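Local coordinates for flagellar biosynthesis protein FlhF (Bacillus subtilis, PDB 2PX0) that binds GTP as a homodimeric GTPase of the signal-recognition-particle family and is necessary for building the bacterial flagellum, at residues 106-111 / 185-190; 139-144 / 162-167; 219-224 / 246-251. All coordinates share one frame; numbering follows the deposited sequence.

Contact 1: residues 106-111 / 185-190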
# COMPACT_ATOMS: atom_id res chain seq x y z
N LYS A 106 3.42 -29.12 2.17
CA LYS A 106 3.20 -29.35 0.76
C LYS A 106 2.38 -28.23 0.15
O LYS A 106 2.45 -27.97 -1.06
CB LYS A 106 2.48 -30.69 0.57
CG LYS A 106 2.11 -31.03 -0.87
CD LYS A 106 1.70 -32.49 -1.00
CE LYS A 106 2.88 -33.42 -0.68
NZ LYS A 106 2.57 -34.86 -0.89
N TYR A 107 1.60 -27.55 0.98
CA TYR A 107 0.75 -26.46 0.51
C TYR A 107 1.13 -25.12 1.14
O TYR A 107 1.15 -24.98 2.36
CB TYR A 107 -0.70 -26.80 0.80
CG TYR A 107 -1.08 -28.16 0.26
CD1 TYR A 107 -1.34 -28.35 -1.10
CD2 TYR A 107 -1.11 -29.27 1.10
CE1 TYR A 107 -1.62 -29.62 -1.60
CE2 TYR A 107 -1.39 -30.54 0.61
CZ TYR A 107 -1.64 -30.71 -0.74
OH TYR A 107 -1.89 -31.97 -1.23
N ILE A 108 1.44 -24.15 0.28
CA ILE A 108 1.83 -22.82 0.72
C ILE A 108 0.76 -21.80 0.31
O ILE A 108 0.54 -21.56 -0.88
CB ILE A 108 3.17 -22.41 0.09
CG1 ILE A 108 4.25 -23.45 0.41
CG2 ILE A 108 3.58 -21.03 0.57
CD1 ILE A 108 4.51 -23.65 1.90
N VAL A 109 0.11 -21.21 1.30
CA VAL A 109 -0.94 -20.23 1.03
C VAL A 109 -0.58 -18.79 1.41
O VAL A 109 0.00 -18.54 2.48
CB VAL A 109 -2.26 -20.65 1.73
CG1 VAL A 109 -3.30 -19.54 1.63
CG2 VAL A 109 -2.78 -21.93 1.11
N LEU A 110 -0.92 -17.86 0.53
CA LEU A 110 -0.65 -16.45 0.78
C LEU A 110 -1.91 -15.61 0.59
O LEU A 110 -2.49 -15.61 -0.50
CB LEU A 110 0.42 -15.92 -0.17
CG LEU A 110 1.82 -16.50 -0.28
CD1 LEU A 110 2.77 -15.34 -0.61
CD2 LEU A 110 2.25 -17.19 1.00
N PHE A 111 -2.33 -14.93 1.64
CA PHE A 111 -3.50 -14.07 1.56
C PHE A 111 -3.10 -12.71 2.13
O PHE A 111 -2.08 -12.60 2.80
CB PHE A 111 -4.69 -14.70 2.31
CG PHE A 111 -4.33 -15.36 3.62
CD1 PHE A 111 -4.06 -14.60 4.76
CD2 PHE A 111 -4.23 -16.74 3.71
CE1 PHE A 111 -3.70 -15.21 5.96
CE2 PHE A 111 -3.87 -17.36 4.92
CZ PHE A 111 -3.61 -16.59 6.04
N HIS A 185 5.84 -29.21 -3.01
CA HIS A 185 5.17 -27.99 -2.59
C HIS A 185 4.16 -27.51 -3.62
O HIS A 185 4.36 -27.64 -4.84
CB HIS A 185 6.22 -26.91 -2.35
CG HIS A 185 7.22 -27.27 -1.30
ND1 HIS A 185 8.43 -26.63 -1.18
CD2 HIS A 185 7.18 -28.20 -0.32
CE1 HIS A 185 9.10 -27.15 -0.17
NE2 HIS A 185 8.36 -28.10 0.37
N VAL A 186 3.07 -26.95 -3.13
CA VAL A 186 2.03 -26.42 -3.98
C VAL A 186 1.78 -24.99 -3.53
O VAL A 186 1.29 -24.74 -2.42
CB VAL A 186 0.75 -27.23 -3.83
CG1 VAL A 186 -0.23 -26.84 -4.91
CG2 VAL A 186 1.06 -28.71 -3.89
N PHE A 187 2.13 -24.04 -4.39
CA PHE A 187 1.95 -22.63 -4.06
C PHE A 187 0.57 -22.09 -4.46
O PHE A 187 0.25 -21.97 -5.65
CB PHE A 187 3.08 -21.81 -4.69
CG PHE A 187 4.45 -22.20 -4.20
CD1 PHE A 187 5.09 -23.33 -4.70
CD2 PHE A 187 5.07 -21.47 -3.19
CE1 PHE A 187 6.34 -23.74 -4.20
CE2 PHE A 187 6.32 -21.88 -2.67
CZ PHE A 187 6.95 -23.01 -3.18
N VAL A 188 -0.24 -21.78 -3.45
CA VAL A 188 -1.58 -21.25 -3.65
C VAL A 188 -1.63 -19.74 -3.50
O VAL A 188 -1.19 -19.19 -2.50
CB VAL A 188 -2.56 -21.84 -2.63
CG1 VAL A 188 -3.96 -21.33 -2.93
CG2 VAL A 188 -2.52 -23.35 -2.69
N ASP A 189 -2.18 -19.08 -4.52
CA ASP A 189 -2.32 -17.62 -4.57
C ASP A 189 -3.79 -17.35 -4.27
O ASP A 189 -4.64 -18.20 -4.54
CB ASP A 189 -1.91 -17.12 -5.97
CG ASP A 189 -1.91 -15.59 -6.11
OD1 ASP A 189 -1.87 -14.88 -5.09
OD2 ASP A 189 -1.92 -15.10 -7.27
N THR A 190 -4.10 -16.19 -3.69
CA THR A 190 -5.49 -15.86 -3.35
C THR A 190 -5.88 -14.45 -3.80
O THR A 190 -5.02 -13.63 -4.10
CB THR A 190 -5.74 -15.95 -1.82
OG1 THR A 190 -5.08 -14.87 -1.17
CG2 THR A 190 -5.22 -17.27 -1.27

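Contact 2: residues 139-144 / 162-167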
# COMPACT_ATOMS: atom_id res chain seq x y z
N PHE A 139 1.21 -25.25 -8.77
CA PHE A 139 0.50 -24.01 -8.49
C PHE A 139 -0.99 -24.24 -8.37
O PHE A 139 -1.49 -25.29 -8.76
CB PHE A 139 0.75 -23.00 -9.60
CG PHE A 139 2.05 -22.28 -9.47
CD1 PHE A 139 2.23 -21.31 -8.48
CD2 PHE A 139 3.09 -22.54 -10.35
CE1 PHE A 139 3.44 -20.61 -8.37
CE2 PHE A 139 4.30 -21.85 -10.25
CZ PHE A 139 4.47 -20.88 -9.26
N ILE A 140 -1.68 -23.27 -7.80
CA ILE A 140 -3.13 -23.31 -7.62
C ILE A 140 -3.58 -21.89 -7.40
O ILE A 140 -2.95 -21.15 -6.65
CB ILE A 140 -3.54 -24.10 -6.37
CG1 ILE A 140 -3.25 -25.59 -6.54
CG2 ILE A 140 -5.02 -23.87 -6.08
CD1 ILE A 140 -3.70 -26.43 -5.36
N THR A 141 -4.67 -21.49 -8.03
CA THR A 141 -5.16 -20.14 -7.82
C THR A 141 -6.57 -20.16 -7.26
O THR A 141 -7.31 -21.14 -7.43
CB THR A 141 -5.19 -19.33 -9.10
OG1 THR A 141 -3.95 -19.46 -9.79
CG2 THR A 141 -5.43 -17.87 -8.77
N THR A 142 -6.93 -19.08 -6.59
CA THR A 142 -8.24 -18.93 -6.01
C THR A 142 -8.68 -17.57 -6.49
O THR A 142 -9.84 -17.19 -6.36
CB THR A 142 -8.18 -18.95 -4.49
OG1 THR A 142 -8.09 -20.31 -4.06
CG2 THR A 142 -9.40 -18.32 -3.86
N ASP A 143 -7.73 -16.83 -7.06
CA ASP A 143 -8.05 -15.50 -7.53
C ASP A 143 -8.89 -15.52 -8.79
O ASP A 143 -8.37 -15.40 -9.90
CB ASP A 143 -6.79 -14.68 -7.76
CG ASP A 143 -7.11 -13.24 -8.08
OD1 ASP A 143 -7.85 -13.00 -9.05
OD2 ASP A 143 -6.63 -12.35 -7.35
N THR A 144 -10.19 -15.69 -8.59
CA THR A 144 -11.14 -15.71 -9.69
C THR A 144 -11.63 -14.29 -9.90
O THR A 144 -12.05 -13.91 -10.99
CB THR A 144 -12.34 -16.60 -9.37
OG1 THR A 144 -11.93 -17.97 -9.39
CG2 THR A 144 -13.47 -16.38 -10.37
N ALA A 162 5.56 -25.48 -14.85
CA ALA A 162 4.90 -26.14 -13.74
C ALA A 162 3.38 -26.14 -13.94
O ALA A 162 2.85 -25.34 -14.72
CB ALA A 162 5.26 -25.43 -12.42
N PRO A 163 2.67 -27.03 -13.24
CA PRO A 163 1.21 -27.14 -13.34
C PRO A 163 0.44 -26.12 -12.51
O PRO A 163 0.89 -25.70 -11.44
CB PRO A 163 0.95 -28.57 -12.88
CG PRO A 163 2.01 -28.77 -11.84
CD PRO A 163 3.24 -28.16 -12.48
N LEU A 164 -0.73 -25.73 -13.00
CA LEU A 164 -1.58 -24.77 -12.31
C LEU A 164 -3.05 -25.17 -12.47
O LEU A 164 -3.45 -25.63 -13.55
CB LEU A 164 -1.35 -23.37 -12.87
CG LEU A 164 -2.14 -22.21 -12.26
CD1 LEU A 164 -1.53 -20.91 -12.74
CD2 LEU A 164 -3.61 -22.28 -12.64
N GLU A 165 -3.83 -25.00 -11.41
CA GLU A 165 -5.24 -25.34 -11.43
C GLU A 165 -6.08 -24.22 -10.82
O GLU A 165 -5.92 -23.89 -9.66
CB GLU A 165 -5.50 -26.62 -10.64
CG GLU A 165 -4.82 -27.87 -11.19
CD GLU A 165 -5.38 -28.31 -12.53
OE1 GLU A 165 -6.62 -28.19 -12.72
OE2 GLU A 165 -4.59 -28.79 -13.39
N VAL A 166 -6.99 -23.64 -11.61
CA VAL A 166 -7.86 -22.59 -11.10
C VAL A 166 -8.97 -23.24 -10.28
O VAL A 166 -9.35 -24.39 -10.53
CB VAL A 166 -8.50 -21.79 -12.25
CG1 VAL A 166 -9.57 -20.86 -11.72
CG2 VAL A 166 -7.43 -20.99 -12.97
N CYS A 167 -9.50 -22.52 -9.29
CA CYS A 167 -10.56 -23.06 -8.46
C CYS A 167 -11.61 -22.01 -8.10
O CYS A 167 -11.27 -20.93 -7.60
CB CYS A 167 -9.96 -23.66 -7.19
SG CYS A 167 -8.64 -24.84 -7.52

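Contact 3: residues 219-224 / 246-251. With GNP (phosphoaminophosphonic acid-guanylate ester), chain J.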
# COMPACT_ATOMS: atom_id res chain seq x y z
N VAL A 219 0.11 -11.75 4.11
CA VAL A 219 0.89 -10.74 3.41
C VAL A 219 0.48 -9.28 3.60
O VAL A 219 -0.56 -8.85 3.09
CB VAL A 219 0.91 -11.05 1.89
CG1 VAL A 219 1.50 -9.89 1.11
CG2 VAL A 219 1.72 -12.33 1.65
N LEU A 220 1.32 -8.52 4.31
CA LEU A 220 1.05 -7.10 4.54
C LEU A 220 2.22 -6.31 3.98
O LEU A 220 3.34 -6.84 3.90
CB LEU A 220 0.93 -6.78 6.02
CG LEU A 220 -0.13 -7.45 6.87
CD1 LEU A 220 -0.02 -6.89 8.26
CD2 LEU A 220 -1.51 -7.23 6.32
N SER A 221 1.96 -5.05 3.62
CA SER A 221 2.99 -4.19 3.07
C SER A 221 3.57 -3.22 4.08
O SER A 221 2.85 -2.63 4.87
CB SER A 221 2.44 -3.41 1.90
OG SER A 221 3.36 -2.40 1.52
N ALA A 222 4.90 -3.07 4.02
CA ALA A 222 5.66 -2.19 4.90
C ALA A 222 5.33 -0.71 4.67
O ALA A 222 5.94 0.18 5.28
CB ALA A 222 7.16 -2.45 4.70
N THR A 223 4.37 -0.44 3.81
CA THR A 223 4.02 0.95 3.53
C THR A 223 2.74 1.40 4.25
O THR A 223 2.52 2.59 4.44
CB THR A 223 3.87 1.17 2.01
OG1 THR A 223 5.02 0.65 1.35
CG2 THR A 223 3.77 2.63 1.71
N ALA A 224 1.92 0.44 4.67
CA ALA A 224 0.68 0.71 5.38
C ALA A 224 0.89 1.43 6.71
O ALA A 224 1.95 1.37 7.32
CB ALA A 224 -0.04 -0.58 5.63
N PHE A 246 6.22 -9.22 4.97
CA PHE A 246 6.20 -7.78 4.85
C PHE A 246 6.91 -7.42 3.58
O PHE A 246 8.09 -7.71 3.41
CB PHE A 246 6.87 -7.13 6.06
CG PHE A 246 6.00 -7.11 7.29
CD1 PHE A 246 4.93 -6.23 7.39
CD2 PHE A 246 6.21 -8.03 8.31
CE1 PHE A 246 4.08 -6.27 8.48
CE2 PHE A 246 5.35 -8.07 9.40
CZ PHE A 246 4.29 -7.19 9.48
N THR A 247 6.18 -6.79 2.67
CA THR A 247 6.75 -6.42 1.40
C THR A 247 7.16 -4.96 1.32
O THR A 247 6.88 -4.16 2.21
CB THR A 247 5.75 -6.68 0.29
OG1 THR A 247 4.64 -5.80 0.46
CG2 THR A 247 5.26 -8.14 0.32
N LYS A 248 7.86 -4.62 0.24
CA LYS A 248 8.27 -3.26 -0.03
C LYS A 248 9.07 -2.54 1.05
O LYS A 248 8.98 -1.31 1.18
CB LYS A 248 7.03 -2.45 -0.40
CG LYS A 248 6.01 -3.29 -1.16
CD LYS A 248 4.92 -2.44 -1.77
CE LYS A 248 4.06 -3.32 -2.67
NZ LYS A 248 3.05 -2.55 -3.44
N ILE A 249 9.88 -3.29 1.80
CA ILE A 249 10.69 -2.66 2.84
C ILE A 249 11.66 -1.69 2.18
O ILE A 249 12.16 -0.77 2.81
CB ILE A 249 11.48 -3.69 3.67
CG1 ILE A 249 12.44 -4.46 2.76
CG2 ILE A 249 10.53 -4.64 4.38
CD1 ILE A 249 13.29 -5.47 3.53
N ASP A 250 11.91 -1.90 0.90
CA ASP A 250 12.79 -1.04 0.15
C ASP A 250 12.01 0.16 -0.33
O ASP A 250 12.53 0.99 -1.07
CB ASP A 250 13.32 -1.76 -1.08
CG ASP A 250 12.24 -1.97 -2.14
OD1 ASP A 250 11.24 -2.66 -1.84
OD2 ASP A 250 12.37 -1.43 -3.26
N GLU A 251 10.74 0.25 0.06
CA GLU A 251 9.90 1.35 -0.40
C GLU A 251 9.41 2.25 0.73
O GLU A 251 8.90 3.36 0.49
CB GLU A 251 8.71 0.77 -1.16
CG GLU A 251 8.02 1.73 -2.10
CD GLU A 251 7.11 1.00 -3.07
OE1 GLU A 251 7.51 -0.07 -3.56
OE2 GLU A 251 6.00 1.50 -3.35
PG GNP J . -3.65 -8.28 -5.75
O1G GNP J . -4.28 -7.12 -6.45
O2G GNP J . -3.81 -9.60 -6.54
O3G GNP J . -4.11 -8.43 -4.35
N3B GNP J . -2.03 -7.83 -5.83
PB GNP J . -0.85 -8.81 -5.21
O1B GNP J . -0.91 -8.85 -3.76
O2B GNP J . -0.95 -10.10 -5.98
O3A GNP J . 0.40 -7.89 -5.70
PA GNP J . 1.23 -7.97 -7.00
O1A GNP J . 2.05 -9.22 -7.04
O2A GNP J . 0.24 -7.68 -8.11
O5' GNP J . 2.19 -6.81 -6.87
C5' GNP J . 1.67 -5.47 -6.81
C4' GNP J . 2.76 -4.48 -7.01
O4' GNP J . 3.67 -4.33 -5.97
C3' GNP J . 3.60 -4.76 -8.28
O3' GNP J . 3.76 -3.57 -9.07
C2' GNP J . 4.94 -5.22 -7.72
O2' GNP J . 6.03 -4.96 -8.55
C1' GNP J . 4.99 -4.46 -6.44
N9 GNP J . 5.84 -5.16 -5.45
C8 GNP J . 5.56 -6.49 -4.91
N7 GNP J . 6.50 -6.83 -4.06
C5 GNP J . 7.42 -5.67 -4.07
C6 GNP J . 8.65 -5.47 -3.32
O6 GNP J . 9.18 -6.17 -2.56
N1 GNP J . 9.21 -4.23 -3.61
C2 GNP J . 8.57 -3.40 -4.52
N2 GNP J . 9.29 -2.17 -4.68
N3 GNP J . 7.50 -3.51 -5.21
C4 GNP J . 6.96 -4.72 -4.91

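Contact 1: residues 106-111 / 185-190
I108 pairs in parallel with F187 and bonds to the residues before and after it, V186 and V188; the short strand axes approach to 4.6 Å with their directions 18° apart. I108 uses both polar backbone atoms: its N reaches V186 O at 2.8 Å in a nearly straight bond, and its O takes V188 N at 2.7 Å. The next rung, from L110 N to V188 O, is weak. Beyond it a side chain takes over, and T190 OG1 donates to L110 O at 2.8 Å, in the carbonyl plane and on a lone pair. A chi1 of 71° sets that hydroxyl between the backbone N and the carbonyl carbon of T190, and a threonine suits the place because its hydroxyl continues the ladder where the backbone bonds weaken, while its CG2 lies near V109 CG1.

The apolar pairs lie side by side, the two members of each pair pointing the same way. On one face Y107 CD1 meets V186 CB at 3.6 Å, and V109 CG2 meets V188 CB at 3.7 Å. Beta-branched valines suit a buried strand, since they favour extended backbone. On the other face F187 CD2 comes to 3.9 Å from I108 CB.

Helix 118-132 covers this second face, with L122 against L110 and F187. There D189 OD2 is bonded to T119, near the magnesium ion; D189 and T190 open the D-T-A-G-R segment thought to bind GTP. The two strands sit mid-sheet, strand 214-221 flanking 107-112 and strand 137-141 flanking 185-189, with I140 against V186 and V188.

Contact 2: residues 139-144 / 162-167
F139 N donates to P163 O at 2.7 Å, the carbonyl pointing almost straight at the nitrogen (C=O...N 161°). Proline has no N-H to offer but keeps a good acceptor, here also near the plane of the F139 ring, at its edge. Two residues on, T141 N reaches E165 O at 3.2 Å from a position 39° above the carbonyl plane. T141 O in turn accepts a weak bond from C167 N. The same E165 O receives the CA-H of I140, and F139 O that of L164 at 3.6 Å. On the other side I140 N goes to F187 O and I140 O takes D189 N, both of strand 185-189. Further on, T144 N folds back weakly to T142 O in an inverse gamma turn centred on D143, which touches the nucleotide.

L164 CB lies 3.9 Å from F139 CB. Its chi1 (-179°) puts CG anti to the backbone N, also near F139 CB; beyond it the branched end crosses T141, with CD2 4.0 Å from OG1. An alanine here would lose CG and both methyls and would probably leave a gap beside T141 OG1 and L153 of helix 149-157, though its CB would still meet F139. The thiol of C167, small and weakly polar, suits this buried place, its SG meeting I140 CG2.

The extended segment 162-167 runs in roughly the same direction beside 137-141, an outermost strand of the parallel sheet within this chain, helix 149-157 lying between the two in sequence, consistent with the beta-alpha-beta-alpha insertion of signal-recognition-particle GTPases.

Contact 3: residues 219-224 / 246-251
L220 and F246 lie side by side and point the same way, L220 CB standing 4.0 Å from F246 CE1. The two share a face of the sheet, where M229 and I232 of helix 226-232 pack on L220. On the reverse face T247 OG1 rests against S221, 3.6 Å from its CB. Its chi1 of 66° puts this hydroxyl between the backbone N and the carbonyl carbon of T247, and A116 O of the P-loop is its bonded partner. The backbones are tied by T247 N to L220 O at 3.1 Å and by A222 N to T247 O at 2.9 Å.

Strand 214-221, helix 226-232 and strand 243-247 form a beta-alpha-beta unit, and the T-K-I-D sequence at the end of its second strand matches the guanine-recognition motif of P-loop GTPases. Here K248 leaves the strand with a left-handed backbone, and its extended chain passes S221, whose OG lies 3.6 Å from K248 CD. Further along, K248 CE comes 3.8 Å from the base atom N9 of GNP. The amino group of K248, whose position is less certain, appears to bond to T114 of the second subunit and to G115 O.

S221 OG also accepts from T223 N at 3.2 Å, an ST turn that bends the chain after the strand. A222 is small enough to let its CB settle by I249 CG2. D250 faces the base: its OD1 takes N1 of GNP at 3.1 Å, and weak bonds run from N2 to both carboxylate oxygens, so a paired acceptor suits guanine's adjacent donors.

All three contacts involve strands of one parallel sheet, with an irregular segment beside its edge strand in contact 2. Contact 1 is the buried middle; contact 3, also buried, reaches the nucleotide pocket and the second subunit; contact 2 is the partly buried edge. Contacts 1 and 2 meet where strands 185-189 and 137-141 pair, contact 2 being nested in the loop that contact 1 closes; F111 O and V219 N link contact 1 to contact 3. Contacts 2 and 3 lie about 12 Å apart at their nearest atoms. Contact 1 joins a regular backbone ladder to apolar pairs on both faces, contact 2 has sparser, partly weak backbone bonds, and polar groups directed at guanine set contact 3 apart.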